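Side-chain contact in nuclear receptor corepressor 2 (Homo sapiens, PDB 4A69), which probably represses transcription as a nuclear receptor corepressor and binds inositol tetrakisphosphate together with the chain of another protein: residues V81-Y84 / Y85-K89. Numbering follows the deposited sequence.
Sequences VLYY and YLTKK. With I0P (D-myo inositol 1,4,5,6 tetrakisphosphate), chain Q.
Tyr84 and Lys88, four residues apart, close on the same phosphate oxygen: Tyr84 OH and Lys88 NZ each donate to O35 of the inositol tetrakisphosphate, both at 2.6 Å. Tyr84 lies on helix 77-87 and Lys88 follows just beyond Thr87; both belong to the ligand pocket of the Myb-like, helix-turn-helix-class domain. The lysine side chain runs obliquely over one face of the Tyr84 ring, its CD 4.1 Å from the ring centroid in a CH-pi contact. Its CG lies between the backbone N and the carbonyl carbon (chi1 76°), and the extended chain beyond carries Lys88 NZ past the tyrosine hydroxyl to a second phosphate, where it donates to O36 of the ligand at 2.8 Å. Tyr85 grips the 5-phosphate through another oxygen, its OH giving a bond to O25, so three side chains hold this part of the ligand. The two adjacent tyrosines pack T-shaped, with the edge of Tyr84 against the face of Tyr85 and planes at 79°; Tyr84 CD2 stands above the middle of that ring, while Val81 CG1 lies in plane at its edge. Lys63 and residues of the other protein chain complete the ligand's bonding. The ammonium group of Lys88, with Lys63, would be expected to offset part of the phosphates' negative charge, while the two hydroxyls add hydrogen bonds. Leu82 CG meets Leu86 CD1; the next residue, Tyr83, stacks on Trp46 and sets its ring edge-to-face with Phe54. Thr87 CG2 covers one face of the Tyr83 ring, offset toward the rim and 3.5 Å from CE1. The same threonine turns its hydroxyl back onto the helix: OG1 donates to Tyr83 O at 2.8 Å, approaching 40° out of the carbonyl plane.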
ATOM      1  N   VAL C  81      16.951  -4.412 -11.538  1.00 23.50           N
ATOM      2  CA  VAL C  81      15.543  -3.972 -11.492  1.00 21.64           C
ATOM      3  C   VAL C  81      15.452  -2.482 -11.861  1.00 21.87           C
ATOM      4  O   VAL C  81      14.650  -2.112 -12.710  1.00 21.91           O
ATOM      5  CB  VAL C  81      14.850  -4.229 -10.118  1.00 20.51           C
ATOM      6  CG1 VAL C  81      13.449  -3.625 -10.075  1.00 19.39           C
ATOM      7  CG2 VAL C  81      14.771  -5.710  -9.791  1.00 19.50           C
ATOM      8  N   LEU C  82      16.256  -1.638 -11.217  1.00 21.16           N
ATOM      9  CA  LEU C  82      16.207  -0.206 -11.492  1.00 21.92           C
ATOM     10  C   LEU C  82      16.512   0.131 -12.967  1.00 23.08           C
ATOM     11  O   LEU C  82      15.827   0.955 -13.575  1.00 23.15           O
ATOM     12  CB  LEU C  82      17.135   0.565 -10.562  1.00 20.67           C
ATOM     13  CG  LEU C  82      17.143   2.088 -10.724  1.00 21.12           C
ATOM     14  CD1 LEU C  82      15.801   2.730 -10.396  1.00 21.03           C
ATOM     15  CD2 LEU C  82      18.266   2.724  -9.920  1.00 22.12           C
ATOM     16  N   TYR C  83      17.534  -0.510 -13.524  1.00 23.87           N
ATOM     17  CA  TYR C  83      17.914  -0.306 -14.926  1.00 25.37           C
ATOM     18  C   TYR C  83      16.766  -0.687 -15.859  1.00 24.50           C
ATOM     19  O   TYR C  83      16.435   0.069 -16.774  1.00 25.80           O
ATOM     20  CB  TYR C  83      19.185  -1.099 -15.262  1.00 27.27           C
ATOM     21  CG  TYR C  83      19.607  -1.032 -16.718  1.00 28.67           C
ATOM     22  CD1 TYR C  83      20.258   0.101 -17.227  1.00 29.03           C
ATOM     23  CD2 TYR C  83      19.360  -2.098 -17.584  1.00 29.19           C
ATOM     24  CE1 TYR C  83      20.640   0.168 -18.561  1.00 29.89           C
ATOM     25  CE2 TYR C  83      19.743  -2.041 -18.917  1.00 31.12           C
ATOM     26  CZ  TYR C  83      20.382  -0.908 -19.398  1.00 30.75           C
ATOM     27  OH  TYR C  83      20.763  -0.847 -20.719  1.00 32.32           O
ATOM     28  N   TYR C  84      16.149  -1.838 -15.601  1.00 23.08           N
ATOM     29  CA  TYR C  84      15.004  -2.313 -16.375  1.00 22.91           C
ATOM     30  C   TYR C  84      13.902  -1.261 -16.479  1.00 22.95           C
ATOM     31  O   TYR C  84      13.413  -0.981 -17.576  1.00 21.89           O
ATOM     32  CB  TYR C  84      14.449  -3.604 -15.774  1.00 22.45           C
ATOM     33  CG  TYR C  84      13.130  -4.071 -16.342  1.00 21.62           C
ATOM     34  CD1 TYR C  84      13.080  -4.739 -17.565  1.00 20.99           C
ATOM     35  CD2 TYR C  84      11.936  -3.912 -15.626  1.00 22.17           C
ATOM     36  CE1 TYR C  84      11.888  -5.185 -18.086  1.00 20.71           C
ATOM     37  CE2 TYR C  84      10.723  -4.370 -16.146  1.00 21.55           C
ATOM     38  CZ  TYR C  84      10.711  -5.001 -17.380  1.00 21.51           C
ATOM     39  OH  TYR C  84       9.543  -5.477 -17.928  1.00 20.57           O
ATOM     40  N   TYR C  85      13.531  -0.662 -15.346  1.00 21.99           N
ATOM     41  CA  TYR C  85      12.481   0.359 -15.365  1.00 21.45           C
ATOM     42  C   TYR C  85      12.923   1.693 -15.966  1.00 22.41           C
ATOM     43  O   TYR C  85      12.119   2.385 -16.575  1.00 23.22           O
ATOM     44  CB  TYR C  85      11.897   0.561 -13.977  1.00 19.96           C
ATOM     45  CG  TYR C  85      10.960  -0.550 -13.579  1.00 19.02           C
ATOM     46  CD1 TYR C  85       9.679  -0.632 -14.129  1.00 19.42           C
ATOM     47  CD2 TYR C  85      11.357  -1.530 -12.674  1.00 18.58           C
ATOM     48  CE1 TYR C  85       8.812  -1.661 -13.782  1.00 18.88           C
ATOM     49  CE2 TYR C  85      10.498  -2.558 -12.309  1.00 18.28           C
ATOM     50  CZ  TYR C  85       9.224  -2.611 -12.863  1.00 18.66           C
ATOM     51  OH  TYR C  85       8.370  -3.628 -12.521  1.00 18.77           O
ATOM     52  N   LEU C  86      14.193   2.048 -15.787  1.00 23.46           N
ATOM     53  CA  LEU C  86      14.724   3.308 -16.328  1.00 24.67           C
ATOM     54  C   LEU C  86      14.857   3.297 -17.869  1.00 24.77           C
ATOM     55  O   LEU C  86      14.811   4.348 -18.508  1.00 25.66           O
ATOM     56  CB  LEU C  86      16.046   3.680 -15.638  1.00 25.05           C
ATOM     57  CG  LEU C  86      15.920   4.291 -14.226  1.00 25.20           C
ATOM     58  CD1 LEU C  86      17.278   4.409 -13.549  1.00 25.59           C
ATOM     59  CD2 LEU C  86      15.222   5.644 -14.239  1.00 26.44           C
ATOM     60  N   THR C  87      14.946   2.106 -18.452  1.00 24.88           N
ATOM     61  CA  THR C  87      15.220   1.953 -19.875  1.00 26.78           C
ATOM     62  C   THR C  87      14.140   1.289 -20.736  1.00 28.99           C
ATOM     63  O   THR C  87      14.127   1.501 -21.948  1.00 29.08           O
ATOM     64  CB  THR C  87      16.536   1.189 -20.094  1.00 25.93           C
ATOM     65  OG1 THR C  87      16.421  -0.126 -19.534  1.00 25.44           O
ATOM     66  CG2 THR C  87      17.688   1.928 -19.435  1.00 23.61           C
ATOM     67  N   LYS C  88      13.240   0.507 -20.134  1.00 30.67           N
ATOM     68  CA  LYS C  88      12.320  -0.338 -20.915  1.00 32.27           C
ATOM     69  C   LYS C  88      11.353   0.411 -21.850  1.00 36.32           C
ATOM     70  O   LYS C  88      10.649  -0.219 -22.636  1.00 37.15           O
ATOM     71  CB  LYS C  88      11.561  -1.346 -20.037  1.00 31.47           C
ATOM     72  CG  LYS C  88      10.429  -0.760 -19.210  1.00 30.57           C
ATOM     73  CD  LYS C  88       9.493  -1.848 -18.719  1.00 29.62           C
ATOM     74  CE  LYS C  88       8.272  -1.245 -18.043  1.00 28.46           C
ATOM     75  NZ  LYS C  88       7.229  -2.269 -17.785  1.00 25.69           N
ATOM     76  N   LYS C  89      11.321   1.740 -21.767  1.00 40.65           N
ATOM     77  CA  LYS C  89      10.634   2.543 -22.778  1.00 44.92           C
ATOM     78  C   LYS C  89      11.632   2.995 -23.844  1.00 50.34           C
ATOM     79  O   LYS C  89      11.441   2.734 -25.037  1.00 53.22           O
ATOM     80  CB  LYS C  89       9.946   3.759 -22.158  1.00 42.50           C
ATOM     81  CG  LYS C  89       9.053   3.454 -20.966  1.00 42.03           C
ATOM     82  CD  LYS C  89       7.970   2.440 -21.287  1.00 40.59           C
ATOM     83  CE  LYS C  89       6.934   2.422 -20.182  1.00 40.06           C
ATOM     84  NZ  LYS C  89       5.907   1.378 -20.427  1.00 41.54           N
TER
HETATM   85  O21 I0P Q 501       1.071  -0.918 -19.791  1.00 29.90           O
HETATM   86  P1  I0P Q 501       2.018  -2.058 -20.096  1.00 29.39           P
HETATM   87  O41 I0P Q 501       3.453  -1.664 -20.393  1.00 27.71           O
HETATM   88  O31 I0P Q 501       1.495  -3.086 -21.057  1.00 30.31           O
HETATM   89  O11 I0P Q 501       2.114  -2.815 -18.666  1.00 27.51           O
HETATM   90  C1  I0P Q 501       2.912  -3.986 -18.509  1.00 24.46           C
HETATM   91  C6  I0P Q 501       3.659  -3.975 -17.176  1.00 23.24           C
HETATM   92  O16 I0P Q 501       4.487  -2.823 -17.163  1.00 22.96           O
HETATM   93  P6  I0P Q 501       4.390  -1.717 -16.008  1.00 25.54           P
HETATM   94  O46 I0P Q 501       4.752  -2.471 -14.740  1.00 26.61           O
HETATM   95  O26 I0P Q 501       2.969  -1.254 -15.976  1.00 24.51           O
HETATM   96  O36 I0P Q 501       5.404  -0.680 -16.397  1.00 24.19           O
HETATM   97  C5  I0P Q 501       4.496  -5.245 -17.011  1.00 22.24           C
HETATM   98  O15 I0P Q 501       5.171  -5.238 -15.751  1.00 21.48           O
HETATM   99  P5  I0P Q 501       6.742  -5.051 -15.513  1.00 20.64           P
HETATM  100  O45 I0P Q 501       7.199  -6.381 -14.953  1.00 20.09           O
HETATM  101  O35 I0P Q 501       7.361  -4.703 -16.852  1.00 21.04           O
HETATM  102  O25 I0P Q 501       6.759  -3.917 -14.531  1.00 20.93           O
HETATM  103  C2  I0P Q 501       2.000  -5.197 -18.628  1.00 24.36           C
HETATM  104  O12 I0P Q 501       0.935  -5.073 -17.667  1.00 25.01           O
HETATM  105  C3  I0P Q 501       2.795  -6.479 -18.418  1.00 23.89           C
HETATM  106  O13 I0P Q 501       1.882  -7.565 -18.403  1.00 26.66           O
HETATM  107  C4  I0P Q 501       3.586  -6.480 -17.104  1.00 23.36           C
HETATM  108  O14 I0P Q 501       4.362  -7.671 -17.054  1.00 21.77           O
HETATM  109  P4  I0P Q 501       3.864  -9.035 -16.383  1.00 24.23           P
HETATM  110  O24 I0P Q 501       3.127  -8.604 -15.138  1.00 22.60           O
HETATM  111  O44 I0P Q 501       2.928  -9.690 -17.373  1.00 24.25           O
HETATM  112  O34 I0P Q 501       5.162  -9.794 -16.206  1.00 22.03           O